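PDB 1OMO: alanine dehydrogenase from Archaeoglobus fulgidus, which catalyses the reversible NAD-dependent oxidative deamination of L-alanine to pyruvate and ammonium, working as a homodimer. Local coordinates for residues L191-A204 against I213-D227. Residues are numbered along the deposited sequence; the frame is centred on the assembly and turned at random.
Sequences LVTTTPSRKPVVKA and INAIGADGPGKQELD. With NA (sodium ion), chain C; NAD (nicotinamide-adenine-dinucleotide), chain D.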
loop_
_atom_site.group_PDB
_atom_site.type_symbol
_atom_site.label_atom_id
_atom_site.label_comp_id
_atom_site.label_asym_id
_atom_site.label_seq_id
_atom_site.Cartn_x
_atom_site.Cartn_y
_atom_site.Cartn_z
ATOM N N LEU A 191 21.194 24.925 8.893
ATOM C CA LEU A 191 19.847 25.464 9.073
ATOM C C LEU A 191 18.816 24.342 8.829
ATOM O O LEU A 191 18.786 23.750 7.754
ATOM C CB LEU A 191 19.634 26.633 8.085
ATOM C CG LEU A 191 18.246 27.300 7.975
ATOM C CD1 LEU A 191 17.863 27.974 9.301
ATOM C CD2 LEU A 191 18.256 28.344 6.837
ATOM N N VAL A 192 18.001 24.062 9.839
ATOM C CA VAL A 192 16.972 23.024 9.799
ATOM C C VAL A 192 15.565 23.645 9.640
ATOM O O VAL A 192 15.039 24.181 10.610
ATOM C CB VAL A 192 16.957 22.244 11.132
ATOM C CG1 VAL A 192 15.948 21.120 11.066
ATOM C CG2 VAL A 192 18.351 21.747 11.470
ATOM N N THR A 193 14.951 23.586 8.456
ATOM C CA THR A 193 13.604 24.150 8.295
ATOM C C THR A 193 12.596 23.022 8.497
ATOM O O THR A 193 12.627 22.019 7.830
ATOM C CB THR A 193 13.420 24.820 6.936
ATOM O OG1 THR A 193 13.456 23.834 5.920
ATOM C CG2 THR A 193 14.551 25.872 6.693
ATOM N N THR A 194 11.666 23.211 9.411
ATOM C CA THR A 194 10.765 22.146 9.770
ATOM C C THR A 194 9.279 22.549 9.787
ATOM O O THR A 194 8.447 21.923 10.458
ATOM C CB THR A 194 11.287 21.652 11.143
ATOM O OG1 THR A 194 11.319 20.230 11.187
ATOM C CG2 THR A 194 10.523 22.189 12.232
ATOM N N THR A 195 8.939 23.586 9.021
ATOM C CA THR A 195 7.566 24.081 9.002
ATOM C C THR A 195 6.717 23.484 7.890
ATOM O O THR A 195 7.237 22.928 6.934
ATOM C CB THR A 195 7.522 25.625 8.833
ATOM O OG1 THR A 195 7.731 25.961 7.458
ATOM C CG2 THR A 195 8.624 26.299 9.659
ATOM N N PRO A 196 5.390 23.565 8.032
ATOM C CA PRO A 196 4.488 23.036 7.004
ATOM C C PRO A 196 4.027 24.196 6.130
ATOM O O PRO A 196 3.012 24.119 5.474
ATOM C CB PRO A 196 3.329 22.462 7.810
ATOM C CG PRO A 196 3.240 23.452 8.978
ATOM C CD PRO A 196 4.707 23.680 9.337
ATOM N N SER A 197 4.772 25.286 6.133
ATOM C CA SER A 197 4.378 26.442 5.329
ATOM C C SER A 197 4.195 26.141 3.844
ATOM O O SER A 197 4.731 25.159 3.326
ATOM C CB SER A 197 5.413 27.545 5.471
ATOM O OG SER A 197 5.142 28.582 4.556
ATOM N N ARG A 198 3.437 26.994 3.162
ATOM C CA ARG A 198 3.220 26.852 1.726
ATOM C C ARG A 198 3.798 28.067 0.978
ATOM O O ARG A 198 3.616 28.202 -0.216
ATOM C CB ARG A 198 1.722 26.671 1.413
ATOM C CG ARG A 198 1.074 25.531 2.246
ATOM C CD ARG A 198 -0.338 25.159 1.771
ATOM N NE ARG A 198 -0.296 24.444 0.497
ATOM C CZ ARG A 198 -0.325 23.121 0.390
ATOM N NH1 ARG A 198 -0.262 22.562 -0.806
ATOM N NH2 ARG A 198 -0.459 22.363 1.478
ATOM N N LYS A 199 4.483 28.948 1.707
ATOM C CA LYS A 199 5.155 30.119 1.140
ATOM C C LYS A 199 6.507 30.231 1.824
ATOM O O LYS A 199 6.684 29.775 2.955
ATOM C CB LYS A 199 4.368 31.411 1.360
ATOM C CG LYS A 199 4.148 31.783 2.806
ATOM C CD LYS A 199 3.439 33.143 2.896
ATOM C CE LYS A 199 3.225 33.582 4.334
ATOM N NZ LYS A 199 3.768 34.972 4.568
ATOM N N PRO A 200 7.478 30.847 1.151
ATOM C CA PRO A 200 8.824 30.995 1.720
ATOM C C PRO A 200 8.881 31.544 3.133
ATOM O O PRO A 200 8.242 32.541 3.457
ATOM C CB PRO A 200 9.529 31.911 0.717
ATOM C CG PRO A 200 8.849 31.534 -0.601
ATOM C CD PRO A 200 7.392 31.457 -0.191
ATOM N N VAL A 201 9.637 30.861 3.979
ATOM C CA VAL A 201 9.828 31.290 5.354
ATOM C C VAL A 201 11.285 31.746 5.564
ATOM O O VAL A 201 11.632 32.327 6.584
ATOM C CB VAL A 201 9.508 30.151 6.330
ATOM C CG1 VAL A 201 10.174 30.438 7.648
ATOM C CG2 VAL A 201 7.977 30.018 6.512
ATOM N N VAL A 202 12.139 31.462 4.595
ATOM C CA VAL A 202 13.539 31.844 4.691
ATOM C C VAL A 202 13.896 32.632 3.444
ATOM O O VAL A 202 13.649 32.178 2.324
ATOM C CB VAL A 202 14.479 30.592 4.800
ATOM C CG1 VAL A 202 15.957 31.011 4.725
ATOM C CG2 VAL A 202 14.217 29.886 6.095
ATOM N N LYS A 203 14.474 33.809 3.640
ATOM C CA LYS A 203 14.869 34.651 2.510
ATOM C C LYS A 203 16.272 34.336 2.041
ATOM O O LYS A 203 17.138 34.040 2.849
ATOM C CB LYS A 203 14.771 36.133 2.896
ATOM C CG LYS A 203 13.347 36.644 2.891
ATOM C CD LYS A 203 13.185 38.114 3.349
ATOM C CE LYS A 203 11.741 38.566 3.050
ATOM N NZ LYS A 203 11.255 39.825 3.713
ATOM N N ALA A 204 16.506 34.403 0.738
ATOM C CA ALA A 204 17.843 34.125 0.215
ATOM C C ALA A 204 18.910 35.017 0.841
ATOM O O ALA A 204 19.940 34.540 1.291
ATOM C CB ALA A 204 17.877 34.266 -1.316
ATOM N N ILE A 213 21.557 23.329 4.551
ATOM C CA ILE A 213 20.166 23.386 4.956
ATOM C C ILE A 213 19.470 22.024 4.921
ATOM O O ILE A 213 19.449 21.335 3.891
ATOM C CB ILE A 213 19.354 24.333 4.047
ATOM C CG1 ILE A 213 20.011 25.700 3.974
ATOM C CG2 ILE A 213 17.915 24.506 4.593
ATOM C CD1 ILE A 213 19.328 26.613 2.966
ATOM N N ASN A 214 18.936 21.617 6.058
ATOM C CA ASN A 214 18.175 20.393 6.070
ATOM C C ASN A 214 16.764 20.926 5.826
ATOM O O ASN A 214 16.182 21.548 6.722
ATOM C CB ASN A 214 18.256 19.706 7.429
ATOM C CG ASN A 214 19.307 18.619 7.477
ATOM O OD1 ASN A 214 19.954 18.306 6.480
ATOM N ND2 ASN A 214 19.484 18.045 8.641
ATOM N N ALA A 215 16.250 20.767 4.605
ATOM C CA ALA A 215 14.892 21.247 4.285
ATOM C C ALA A 215 13.951 20.064 4.514
ATOM O O ALA A 215 13.820 19.195 3.639
ATOM C CB ALA A 215 14.838 21.715 2.839
ATOM N N ILE A 216 13.311 20.036 5.692
ATOM C CA ILE A 216 12.444 18.918 6.110
ATOM C C ILE A 216 10.919 19.091 6.019
ATOM O O ILE A 216 10.192 18.124 5.772
ATOM C CB ILE A 216 12.720 18.494 7.635
ATOM C CG1 ILE A 216 14.221 18.421 7.953
ATOM C CG2 ILE A 216 12.157 17.064 7.908
ATOM C CD1 ILE A 216 14.944 17.325 7.179
ATOM N N GLY A 217 10.433 20.308 6.262
ATOM C CA GLY A 217 9.013 20.553 6.292
ATOM C C GLY A 217 8.151 20.198 5.099
ATOM O O GLY A 217 7.064 19.639 5.276
ATOM N N ALA A 218 8.620 20.539 3.901
ATOM C CA ALA A 218 7.885 20.301 2.673
ATOM C C ALA A 218 7.799 18.833 2.271
ATOM O O ALA A 218 8.816 18.184 2.024
ATOM C CB ALA A 218 8.522 21.112 1.558
ATOM N N ASP A 219 6.587 18.309 2.168
ATOM C CA ASP A 219 6.440 16.901 1.788
ATOM C C ASP A 219 5.159 16.592 1.006
ATOM O O ASP A 219 4.788 15.424 0.869
ATOM C CB ASP A 219 6.412 16.043 3.030
ATOM C CG ASP A 219 5.156 16.278 3.816
ATOM O OD1 ASP A 219 4.052 16.048 3.271
ATOM O OD2 ASP A 219 5.271 16.716 4.957
ATOM N N GLY A 220 4.459 17.624 0.553
ATOM C CA GLY A 220 3.258 17.418 -0.227
ATOM C C GLY A 220 3.201 18.486 -1.303
ATOM O O GLY A 220 3.859 19.522 -1.199
ATOM N N PRO A 221 2.435 18.269 -2.369
ATOM C CA PRO A 221 2.342 19.272 -3.436
ATOM C C PRO A 221 2.062 20.682 -2.923
ATOM O O PRO A 221 1.195 20.873 -2.072
ATOM C CB PRO A 221 1.197 18.743 -4.293
ATOM C CG PRO A 221 1.425 17.240 -4.204
ATOM C CD PRO A 221 1.747 17.015 -2.739
ATOM N N GLY A 222 2.796 21.672 -3.440
ATOM C CA GLY A 222 2.567 23.047 -3.012
ATOM C C GLY A 222 3.246 23.461 -1.718
ATOM O O GLY A 222 3.328 24.662 -1.425
ATOM N N LYS A 223 3.692 22.502 -0.905
ATOM C CA LYS A 223 4.419 22.870 0.309
ATOM C C LYS A 223 5.735 23.452 -0.210
ATOM O O LYS A 223 6.241 23.009 -1.254
ATOM C CB LYS A 223 4.701 21.659 1.209
ATOM C CG LYS A 223 3.559 21.276 2.170
ATOM C CD LYS A 223 4.056 20.135 3.110
ATOM C CE LYS A 223 3.013 19.695 4.130
ATOM N NZ LYS A 223 3.471 18.581 5.006
ATOM N N GLN A 224 6.262 24.445 0.512
ATOM C CA GLN A 224 7.502 25.121 0.134
ATOM C C GLN A 224 8.010 26.035 1.257
ATOM O O GLN A 224 7.270 26.917 1.698
ATOM C CB GLN A 224 7.238 25.963 -1.099
ATOM C CG GLN A 224 8.349 26.960 -1.448
ATOM C CD GLN A 224 7.875 27.995 -2.468
ATOM O OE1 GLN A 224 6.945 28.763 -2.204
ATOM N NE2 GLN A 224 8.491 28.007 -3.629
ATOM N N GLU A 225 9.251 25.857 1.713
ATOM C CA GLU A 225 9.774 26.708 2.797
ATOM C C GLU A 225 10.891 27.677 2.413
ATOM O O GLU A 225 11.195 28.627 3.168
ATOM C CB GLU A 225 10.322 25.873 3.949
ATOM C CG GLU A 225 9.407 24.824 4.490
ATOM C CD GLU A 225 10.084 24.049 5.615
ATOM O OE1 GLU A 225 10.769 23.043 5.339
ATOM O OE2 GLU A 225 9.953 24.462 6.777
ATOM N N LEU A 226 11.502 27.448 1.255
ATOM C CA LEU A 226 12.629 28.258 0.847
ATOM C C LEU A 226 12.415 29.161 -0.326
ATOM O O LEU A 226 11.786 28.776 -1.306
ATOM C CB LEU A 226 13.825 27.349 0.535
ATOM C CG LEU A 226 14.857 27.051 1.637
ATOM C CD1 LEU A 226 14.198 26.797 2.955
ATOM C CD2 LEU A 226 15.718 25.879 1.221
ATOM N N ASP A 227 12.953 30.374 -0.180
ATOM C CA ASP A 227 12.971 31.395 -1.219
ATOM C C ASP A 227 13.555 30.588 -2.352
ATOM O O ASP A 227 14.581 29.967 -2.177
ATOM C CB ASP A 227 13.989 32.511 -0.849
ATOM C CG ASP A 227 14.035 33.676 -1.873
ATOM O OD1 ASP A 227 13.643 33.500 -3.041
ATOM O OD2 ASP A 227 14.488 34.782 -1.505
HETATM NA NA NA C . 11.062 21.980 3.186
HETATM P PA NAD D . 4.363 20.372 14.264
HETATM O O1A NAD D . 3.048 20.980 13.942
HETATM O O2A NAD D . 4.591 19.799 15.670
HETATM O O5B NAD D . 5.723 21.255 13.952
HETATM C C5B NAD D . 5.722 22.407 13.008
HETATM C C4B NAD D . 6.128 23.658 13.830
HETATM O O4B NAD D . 6.152 24.738 12.796
HETATM C C3B NAD D . 5.072 24.216 14.897
HETATM O O3B NAD D . 5.695 24.355 16.235
HETATM C C2B NAD D . 4.561 25.559 14.320
HETATM O O2B NAD D . 4.098 26.537 15.178
HETATM C C1B NAD D . 5.769 25.945 13.411
HETATM N N9A NAD D . 5.411 26.768 12.293
HETATM C C8A NAD D . 4.323 26.755 11.443
HETATM N N7A NAD D . 4.376 27.682 10.510
HETATM C C5A NAD D . 5.497 28.368 10.684
HETATM C C6A NAD D . 6.087 29.490 9.952
HETATM N N6A NAD D . 5.488 30.037 8.926
HETATM N N1A NAD D . 7.304 29.927 10.445
HETATM C C2A NAD D . 7.934 29.384 11.513
HETATM N N3A NAD D . 7.400 28.305 12.253
HETATM C C4A NAD D . 6.188 27.821 11.788
HETATM O O3 NAD D . 4.942 19.205 13.227
HETATM P PN NAD D . 6.308 18.196 13.182
HETATM O O1N NAD D . 7.251 18.663 14.260
HETATM O O2N NAD D . 5.844 16.757 13.075
HETATM O O5D NAD D . 6.900 18.719 11.693
HETATM C C5D NAD D . 5.702 18.836 10.681
HETATM C C4D NAD D . 6.161 19.098 9.284
HETATM O O4D NAD D . 7.153 17.985 8.917
HETATM C C3D NAD D . 5.054 19.003 8.187
HETATM O O3D NAD D . 5.383 19.770 7.014
HETATM C C2D NAD D . 5.044 17.491 7.939
HETATM O O2D NAD D . 4.201 17.076 6.916
HETATM C C1D NAD D . 6.613 17.215 7.769
HETATM N N1N NAD D . 7.184 15.851 8.042
HETATM C C2N NAD D . 8.047 15.385 6.957
HETATM C C3N NAD D . 8.768 14.176 7.266
HETATM C C7N NAD D . 9.724 13.654 6.035
HETATM O O7N NAD D . 10.022 12.426 5.992
HETATM N N7N NAD D . 10.168 14.580 5.125
HETATM C C4N NAD D . 8.723 13.449 8.480
HETATM C C5N NAD D . 7.829 14.032 9.468
HETATM C C6N NAD D . 7.086 15.203 9.253
#
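Glu225 and Thr195 show how one buried carboxylate can tie two loops together. OE2 of Glu225 accepts from Thr195 N at 2.6 Å and from Thr195 OG1 at 2.8 Å, both arriving from the same face of the carboxylate. With chi1 at 79°, the Thr195 hydroxyl lies between its own backbone N and carbonyl carbon, turned to the acid, while CG2 approaches N3A of the NAD adenine at 3.5 Å. The other oxygen, Glu225 OE1, coordinates the sodium ion at 2.4 Å. It also accepts a weak bond from Thr193 OG1; Glu249 also ligates the ion, which probably stabilises the ionised carboxylate. Farther along, Val201 N donates to Glu225 O at 2.8 Å, and Asp227 OD2 takes Ala204 N at 3.0 Å.

Leading into these loops, strand segments 191-193 and 213-215 run parallel, their axes 10° apart. Thr193 N bonds to Asn214 O at 2.9 Å, and Thr193 O accepts from both Ile216 N and Gly217 N where the chain turns off the sheet. Gly217 O meets the NAD ribose O3D, to which Lys223 NZ donates at 3.0 Å. Cofactor-binding loops leaving the C-terminal ends of adjacent parallel strands are characteristic of dinucleotide-binding domains such as this Rossmann-fold NAD domain.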